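Local coordinates for Sel1 repeat family protein (Pseudomonas aeruginosa, PDB 6LCH), which probably acts as an immunity protein that protects the cell from the type VI secretion effector PldB, using a scaffold of Sel1 helical repeats, at residues 99-104 / 133-138; 116-119 / 125-128; 142-147 / 152-157. All blocks are in the same frame, centred on the assembly; numbering follows the deposited sequence.

Contact 1: 99-104 / 133-138; sequences GFYDMG and PPALTE
The carbonyl oxygen of P134 is gripped twice, and the second grip leads over to Y101. It takes the helical bond from E138 N at 3.0 Å, and a water gives it a further hydrogen bond at 3.0 Å from the water to P134 O. The same water lies 2.7 Å from Y101 OH, so the phenol is tied to the first turn of helix 133-146 through one solvent molecule. The remaining contacts are van der Waals and CH-pi packing round the ring. Y101 leaves helix 97-107 with CG anti to the backbone N (chi1 176°), which carries the ring straight out to the other helix. There P134 CB stands over the ring centre, 3.6 Å from the centroid and only 9° off the normal, a well-centred CH-pi contact. On the CD2 side the ring leans obliquely on the next residue, with Y101 CD2 3.5 Å from A135 N and 3.8 Å from A135 CB. E138 CB comes up at the ring edge, near its plane. This one tyrosine spans much of the distance between two helix segments whose axes are 9.4 Å apart at an angle of 53°. The start of helix 133-146 is secured separately: N132 OD1 bonds to A135 N, while P133 O receives T137 N and T137 OG1 from opposite faces of its plane, the hydroxyl at 2.7 Å from P133 O. Back on helix 97-107, D102 OD2 lies in the plane of the Y101 ring at its edge and also bonds Q98 NE2. The chemistry implies a division of labour: packing against proline and alanine carbons probably restricts the ring, and the water links its hydroxyl to a backbone carbonyl already engaged in the helix.

Contact 2: 116-119 / 125-128; sequences PATD and DKAA
K126 reaches across T118 to D119, and its ammonium forms a salt-bridged hydrogen bond, K126 NZ to D119 OD2 at 3.1 Å. The oxygen is met on its anti side, with the nitrogen 26° out of the carboxylate plane. The lysine chain bends at chi2 (55°) and then runs extended, so its methylenes lie along the backbone of the turn. K126 CD comes to 3.3 Å from T118 O and K126 CE to 3.2 Å from A117 O. These are carbon-oxygen contacts: the ammonium itself stays 4.1 Å from A117 O, too far for a bond, though its charge probably still favours having the carbonyl nearby. T118 CB packs against K126 CG at 4.0 Å, while its hydroxyl turns back toward helix 111-114 and the loop. T118 OG1 is within hydrogen-bonding reach of three carbonyls, G112 O (the strongest partner), N115 O and L121 O, which must share its single proton, and A117 N is satisfied by N115 OD1. The threonine thus fastens the loop to helix 111-114, while the lysine fastens it to helix 123-129. F100 of helix 97-107 packs against both segments, touching A117, T118, K126 and A127, while A127 and A128 pack on helix 133-146.

Contact 3: 142-147 / 152-157; sequences FYIYVA and LGLAYT
Y143 and G153 bring their CA atoms to 4.8 Å where the two helix segments run roughly antiparallel, at 142° with their axes 7.9 Å apart. With no side chain at G153, the side chains of the first helix settle directly on its backbone: Y143 CB is 3.6 Å from G153 N, and I144 CG1 is 3.9 Å from G153 CA. Y143 (chi1 -76°, CG anti to the carbonyl carbon) sends its ring alongside L152, the two side chains pointing the same way. L152 CD2 sits over a face of that ring, toward the rim, 3.8 Å from the centroid and 22° off the normal, in a CH-pi contact. The other methyl, L152 CD1, lies over a face of Y156, so the leucine fits between two tyrosines. Their rings meet obliquely past it, Y143 CE2 reaching the edge of Y156 at 3.9 Å from Y156 CE2. On the other flank I144 crosses L154 at about a right angle, with I144 CG1 3.5 Å from L154 CD2. This is the hairpin of antiparallel helices expected of a Sel1 repeat. The next helix, 166-178, packs against it through Y175, which touches I144 and L154; on the tyrosine side the N-terminal segment lies across, P7 against L152 and Y156, and F8 N bonded to Y156 OH.

Overall arrangement
Helix 133-146 joins contacts 1 and 3, its first turn meeting helix 97-107 and its last turns helix 150-162; L136 connects them, packing CB on Y156 O. Contact 2 is nested within contact 1 along the chain and touches it through A127 and A128. None is fully buried: contact 3 buries four of seven touching residues, the others one of four each. Contact 2 lies farthest out, its centre about 20 Å from the chain's (contact 3 about 16 Å, contact 1 about 10 Å). Consistent with this, it has an ion pair at an exposed aspartate. Contacts 1 and 3 both set a CH-pi contact on a tyrosine; contact 1 adds a water bridge, contact 3 apolar packing.

Contact 1: 99-104 / 133-138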
loop_
_atom_site.group_PDB
_atom_site.type_symbol
_atom_site.label_atom_id
_atom_site.label_comp_id
_atom_site.label_asym_id
_atom_site.label_seq_id
_atom_site.Cartn_x
_atom_site.Cartn_y
_atom_site.Cartn_z
ATOM N N GLY A 99 3.473 9.761 -8.888
ATOM C CA GLY A 99 4.594 10.686 -8.964
ATOM C C GLY A 99 4.477 11.844 -7.991
ATOM O O GLY A 99 5.477 12.303 -7.434
ATOM N N PHE A 100 3.252 12.325 -7.762
ATOM C CA PHE A 100 3.045 13.399 -6.795
ATOM C C PHE A 100 3.275 12.912 -5.369
ATOM O O PHE A 100 3.917 13.596 -4.562
ATOM C CB PHE A 100 1.634 13.967 -6.946
ATOM C CG PHE A 100 1.380 14.610 -8.279
ATOM C CD1 PHE A 100 1.803 15.903 -8.531
ATOM C CD2 PHE A 100 0.723 13.917 -9.284
ATOM C CE1 PHE A 100 1.571 16.502 -9.762
ATOM C CE2 PHE A 100 0.485 14.513 -10.517
ATOM C CZ PHE A 100 0.910 15.806 -10.751
ATOM N N TYR A 101 2.727 11.741 -5.032
ATOM C CA TYR A 101 2.959 11.156 -3.715
ATOM C C TYR A 101 4.447 10.970 -3.446
ATOM O O TYR A 101 4.925 11.241 -2.338
ATOM C CB TYR A 101 2.230 9.815 -3.605
ATOM C CG TYR A 101 2.467 9.066 -2.307
ATOM C CD1 TYR A 101 3.463 8.098 -2.206
ATOM C CD2 TYR A 101 1.682 9.314 -1.190
ATOM C CE1 TYR A 101 3.673 7.410 -1.027
ATOM C CE2 TYR A 101 1.886 8.630 -0.006
ATOM C CZ TYR A 101 2.881 7.683 0.072
ATOM O OH TYR A 101 3.077 7.002 1.253
ATOM N N ASP A 102 5.193 10.501 -4.445
ATOM C CA ASP A 102 6.608 10.222 -4.230
ATOM C C ASP A 102 7.404 11.508 -4.047
ATOM O O ASP A 102 8.349 11.549 -3.252
ATOM C CB ASP A 102 7.177 9.411 -5.395
ATOM C CG ASP A 102 6.546 8.037 -5.527
ATOM O OD1 ASP A 102 6.432 7.554 -6.674
ATOM O OD2 ASP A 102 6.170 7.431 -4.500
ATOM N N MET A 103 7.047 12.564 -4.782
ATOM C CA MET A 103 7.803 13.808 -4.688
ATOM C C MET A 103 7.592 14.489 -3.342
ATOM O O MET A 103 8.531 15.058 -2.774
ATOM C CB MET A 103 7.415 14.749 -5.825
ATOM C CG MET A 103 8.262 16.000 -5.882
ATOM S SD MET A 103 9.914 15.685 -6.507
ATOM C CE MET A 103 9.599 15.715 -8.272
ATOM N N GLY A 104 6.364 14.450 -2.821
ATOM C CA GLY A 104 6.099 15.062 -1.527
ATOM C C GLY A 104 6.880 14.421 -0.398
ATOM O O GLY A 104 7.239 15.093 0.572
ATOM N N PRO A 133 -3.900 5.676 -4.251
ATOM C CA PRO A 133 -4.233 4.965 -3.002
ATOM C C PRO A 133 -3.255 5.260 -1.873
ATOM O O PRO A 133 -3.693 5.432 -0.725
ATOM C CB PRO A 133 -4.196 3.485 -3.419
ATOM C CG PRO A 133 -4.514 3.510 -4.885
ATOM C CD PRO A 133 -3.862 4.764 -5.409
ATOM N N PRO A 134 -1.934 5.312 -2.119
ATOM C CA PRO A 134 -1.040 5.713 -1.017
ATOM C C PRO A 134 -1.326 7.101 -0.475
ATOM O O PRO A 134 -1.328 7.297 0.749
ATOM C CB PRO A 134 0.354 5.625 -1.651
ATOM C CG PRO A 134 0.208 4.579 -2.691
ATOM C CD PRO A 134 -1.149 4.820 -3.271
ATOM N N ALA A 135 -1.581 8.077 -1.349
ATOM C CA ALA A 135 -1.814 9.434 -0.868
ATOM C C ALA A 135 -3.109 9.528 -0.072
ATOM O O ALA A 135 -3.161 10.215 0.956
ATOM C CB ALA A 135 -1.826 10.411 -2.042
ATOM N N LEU A 136 -4.164 8.848 -0.526
ATOM C CA LEU A 136 -5.426 8.884 0.207
ATOM C C LEU A 136 -5.303 8.187 1.555
ATOM O O LEU A 136 -5.960 8.586 2.523
ATOM C CB LEU A 136 -6.536 8.231 -0.616
ATOM C CG LEU A 136 -7.020 8.898 -1.906
ATOM C CD1 LEU A 136 -7.689 7.857 -2.771
ATOM C CD2 LEU A 136 -7.980 10.032 -1.605
ATOM N N THR A 137 -4.471 7.148 1.630
ATOM C CA THR A 137 -4.272 6.429 2.887
ATOM C C THR A 137 -3.499 7.271 3.895
ATOM O O THR A 137 -3.827 7.273 5.089
ATOM C CB THR A 137 -3.545 5.113 2.612
ATOM O OG1 THR A 137 -4.320 4.327 1.702
ATOM C CG2 THR A 137 -3.331 4.330 3.898
ATOM N N GLU A 138 -2.462 7.983 3.441
ATOM C CA GLU A 138 -1.707 8.843 4.348
ATOM C C GLU A 138 -2.574 9.979 4.874
ATOM O O GLU A 138 -2.527 10.302 6.066
ATOM C CB GLU A 138 -0.471 9.406 3.645
ATOM C CG GLU A 138 0.246 10.498 4.435
ATOM C CD GLU A 138 0.961 9.960 5.662
ATOM O OE1 GLU A 138 1.339 8.768 5.653
ATOM O OE2 GLU A 138 1.142 10.726 6.635
HETATM O O HOH W 1 0.846 6.269 2.596
#

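Contact 2: 116-119 / 125-128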
loop_
_atom_site.group_PDB
_atom_site.type_symbol
_atom_site.label_atom_id
_atom_site.label_comp_id
_atom_site.label_asym_id
_atom_site.label_seq_id
_atom_site.Cartn_x
_atom_site.Cartn_y
_atom_site.Cartn_z
ATOM N N PRO A 116 3.941 23.739 -10.680
ATOM C CA PRO A 116 2.843 24.028 -11.619
ATOM C C PRO A 116 1.942 22.838 -11.901
ATOM O O PRO A 116 0.767 23.032 -12.236
ATOM C CB PRO A 116 3.576 24.489 -12.888
ATOM C CG PRO A 116 4.971 23.969 -12.750
ATOM C CD PRO A 116 5.263 23.988 -11.279
ATOM N N ALA A 117 2.444 21.611 -11.769
ATOM C CA ALA A 117 1.645 20.445 -12.115
ATOM C C ALA A 117 0.619 20.077 -11.053
ATOM O O ALA A 117 -0.256 19.250 -11.328
ATOM C CB ALA A 117 2.555 19.249 -12.381
ATOM N N THR A 118 0.700 20.655 -9.854
ATOM C CA THR A 118 -0.265 20.338 -8.812
ATOM C C THR A 118 -1.510 21.209 -8.875
ATOM O O THR A 118 -2.527 20.851 -8.266
ATOM C CB THR A 118 0.373 20.478 -7.426
ATOM O OG1 THR A 118 0.648 21.860 -7.155
ATOM C CG2 THR A 118 1.668 19.681 -7.344
ATOM N N ASP A 119 -1.451 22.332 -9.594
ATOM C CA ASP A 119 -2.578 23.258 -9.720
ATOM C C ASP A 119 -2.964 23.843 -8.361
ATOM O O ASP A 119 -4.134 23.861 -7.973
ATOM C CB ASP A 119 -3.776 22.578 -10.386
ATOM C CG ASP A 119 -3.397 21.853 -11.664
ATOM O OD1 ASP A 119 -2.661 22.447 -12.485
ATOM O OD2 ASP A 119 -3.835 20.696 -11.854
ATOM N N ASP A 125 -2.379 16.119 -1.659
ATOM C CA ASP A 125 -3.718 16.445 -2.135
ATOM C C ASP A 125 -3.833 16.247 -3.641
ATOM O O ASP A 125 -4.838 15.713 -4.124
ATOM C CB ASP A 125 -4.079 17.878 -1.747
ATOM C CG ASP A 125 -4.403 18.015 -0.268
ATOM O OD1 ASP A 125 -4.253 19.129 0.279
ATOM O OD2 ASP A 125 -4.798 17.004 0.350
ATOM N N LYS A 126 -2.814 16.661 -4.398
ATOM C CA LYS A 126 -2.833 16.454 -5.843
ATOM C C LYS A 126 -2.871 14.968 -6.185
ATOM O O LYS A 126 -3.670 14.532 -7.024
ATOM C CB LYS A 126 -1.622 17.126 -6.485
ATOM C CG LYS A 126 -1.614 17.048 -8.008
ATOM C CD LYS A 126 -2.890 17.613 -8.607
ATOM C CE LYS A 126 -2.783 17.730 -10.129
ATOM N NZ LYS A 126 -4.110 17.840 -10.789
ATOM N N ALA A 127 -2.017 14.170 -5.535
ATOM C CA ALA A 127 -2.035 12.727 -5.757
ATOM C C ALA A 127 -3.364 12.120 -5.330
ATOM O O ALA A 127 -3.960 11.329 -6.070
ATOM C CB ALA A 127 -0.874 12.065 -5.014
ATOM N N ALA A 128 -3.849 12.478 -4.138
ATOM C CA ALA A 128 -5.180 12.046 -3.729
ATOM C C ALA A 128 -6.242 12.566 -4.688
ATOM O O ALA A 128 -7.256 11.894 -4.923
ATOM C CB ALA A 128 -5.477 12.513 -2.304
#

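Contact 3: 142-147 / 152-157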
loop_
_atom_site.group_PDB
_atom_site.type_symbol
_atom_site.label_atom_id
_atom_site.label_comp_id
_atom_site.label_asym_id
_atom_site.label_seq_id
_atom_site.Cartn_x
_atom_site.Cartn_y
_atom_site.Cartn_z
ATOM N N PHE A 142 -3.658 11.008 8.824
ATOM C CA PHE A 142 -3.574 12.317 9.465
ATOM C C PHE A 142 -4.943 12.781 9.944
ATOM O O PHE A 142 -5.071 13.336 11.042
ATOM C CB PHE A 142 -2.967 13.339 8.498
ATOM C CG PHE A 142 -2.938 14.749 9.028
ATOM C CD1 PHE A 142 -1.894 15.180 9.832
ATOM C CD2 PHE A 142 -3.946 15.648 8.716
ATOM C CE1 PHE A 142 -1.861 16.476 10.323
ATOM C CE2 PHE A 142 -3.920 16.946 9.206
ATOM C CZ PHE A 142 -2.876 17.360 10.008
ATOM N N TYR A 143 -5.980 12.542 9.141
ATOM C CA TYR A 143 -7.304 13.058 9.462
ATOM C C TYR A 143 -7.966 12.273 10.587
ATOM O O TYR A 143 -8.660 12.855 11.427
ATOM C CB TYR A 143 -8.183 13.038 8.216
ATOM C CG TYR A 143 -7.869 14.148 7.248
ATOM C CD1 TYR A 143 -7.584 15.428 7.704
ATOM C CD2 TYR A 143 -7.862 13.920 5.883
ATOM C CE1 TYR A 143 -7.300 16.450 6.823
ATOM C CE2 TYR A 143 -7.574 14.934 4.995
ATOM C CZ TYR A 143 -7.296 16.196 5.471
ATOM O OH TYR A 143 -7.012 17.212 4.592
ATOM N N ILE A 144 -7.788 10.952 10.609
ATOM C CA ILE A 144 -8.466 10.140 11.614
ATOM C C ILE A 144 -7.902 10.425 13.000
ATOM O O ILE A 144 -8.651 10.674 13.952
ATOM C CB ILE A 144 -8.364 8.646 11.261
ATOM C CG1 ILE A 144 -9.146 8.337 9.987
ATOM C CG2 ILE A 144 -8.882 7.781 12.411
ATOM C CD1 ILE A 144 -8.752 7.012 9.358
ATOM N N TYR A 145 -6.577 10.421 13.131
ATOM C CA TYR A 145 -5.937 10.436 14.441
ATOM C C TYR A 145 -5.330 11.788 14.805
ATOM O O TYR A 145 -5.626 12.324 15.878
ATOM C CB TYR A 145 -4.869 9.340 14.503
ATOM C CG TYR A 145 -5.404 7.950 14.217
ATOM C CD1 TYR A 145 -6.000 7.195 15.220
ATOM C CD2 TYR A 145 -5.306 7.392 12.948
ATOM C CE1 TYR A 145 -6.487 5.923 14.969
ATOM C CE2 TYR A 145 -5.787 6.118 12.687
ATOM C CZ TYR A 145 -6.375 5.387 13.703
ATOM O OH TYR A 145 -6.862 4.122 13.458
ATOM N N VAL A 146 -4.482 12.353 13.946
ATOM C CA VAL A 146 -3.819 13.616 14.259
ATOM C C VAL A 146 -4.854 14.727 14.289
ATOM O O VAL A 146 -5.172 15.272 15.352
ATOM C CB VAL A 146 -2.703 13.945 13.252
ATOM C CG1 VAL A 146 -2.043 15.268 13.622
ATOM C CG2 VAL A 146 -1.685 12.828 13.211
ATOM N N ALA A 147 -5.368 15.086 13.118
ATOM C CA ALA A 147 -6.513 15.972 13.063
ATOM C C ALA A 147 -7.731 15.263 13.640
ATOM O O ALA A 147 -7.789 14.035 13.717
ATOM C CB ALA A 147 -6.783 16.412 11.624
ATOM N N LEU A 152 -13.512 12.495 7.265
ATOM C CA LEU A 152 -12.797 12.702 6.012
ATOM C C LEU A 152 -11.738 11.629 5.802
ATOM O O LEU A 152 -11.550 11.139 4.682
ATOM C CB LEU A 152 -12.166 14.092 5.993
ATOM C CG LEU A 152 -11.512 14.478 4.668
ATOM C CD1 LEU A 152 -12.512 14.365 3.531
ATOM C CD2 LEU A 152 -10.939 15.875 4.754
ATOM N N GLY A 153 -11.041 11.244 6.871
ATOM C CA GLY A 153 -10.008 10.229 6.740
ATOM C C GLY A 153 -10.568 8.871 6.361
ATOM O O GLY A 153 -10.041 8.199 5.468
ATOM N N LEU A 154 -11.643 8.450 7.034
ATOM C CA LEU A 154 -12.279 7.177 6.701
ATOM C C LEU A 154 -12.795 7.171 5.267
ATOM O O LEU A 154 -12.749 6.140 4.589
ATOM C CB LEU A 154 -13.425 6.878 7.670
ATOM C CG LEU A 154 -13.131 6.063 8.937
ATOM C CD1 LEU A 154 -12.431 4.752 8.598
ATOM C CD2 LEU A 154 -12.343 6.853 9.953
ATOM N N ALA A 155 -13.309 8.308 4.792
ATOM C CA ALA A 155 -13.747 8.386 3.402
ATOM C C ALA A 155 -12.574 8.188 2.449
ATOM O O ALA A 155 -12.637 7.368 1.527
ATOM C CB ALA A 155 -14.437 9.724 3.139
ATOM N N TYR A 156 -11.493 8.943 2.656
ATOM C CA TYR A 156 -10.318 8.803 1.802
ATOM C C TYR A 156 -9.724 7.409 1.906
ATOM O O TYR A 156 -9.304 6.829 0.899
ATOM C CB TYR A 156 -9.274 9.851 2.170
ATOM C CG TYR A 156 -9.612 11.230 1.659
ATOM C CD1 TYR A 156 -10.547 11.401 0.653
ATOM C CD2 TYR A 156 -8.994 12.356 2.183
ATOM C CE1 TYR A 156 -10.860 12.660 0.181
ATOM C CE2 TYR A 156 -9.298 13.612 1.721
ATOM C CZ TYR A 156 -10.232 13.762 0.721
ATOM O OH TYR A 156 -10.537 15.017 0.255
ATOM N N THR A 157 -9.678 6.854 3.117
ATOM C CA THR A 157 -9.190 5.492 3.273
ATOM C C THR A 157 -10.120 4.491 2.601
ATOM O O THR A 157 -9.657 3.462 2.091
ATOM C CB THR A 157 -9.011 5.161 4.755
ATOM O OG1 THR A 157 -8.485 6.305 5.434
ATOM C CG2 THR A 157 -8.030 4.019 4.921
#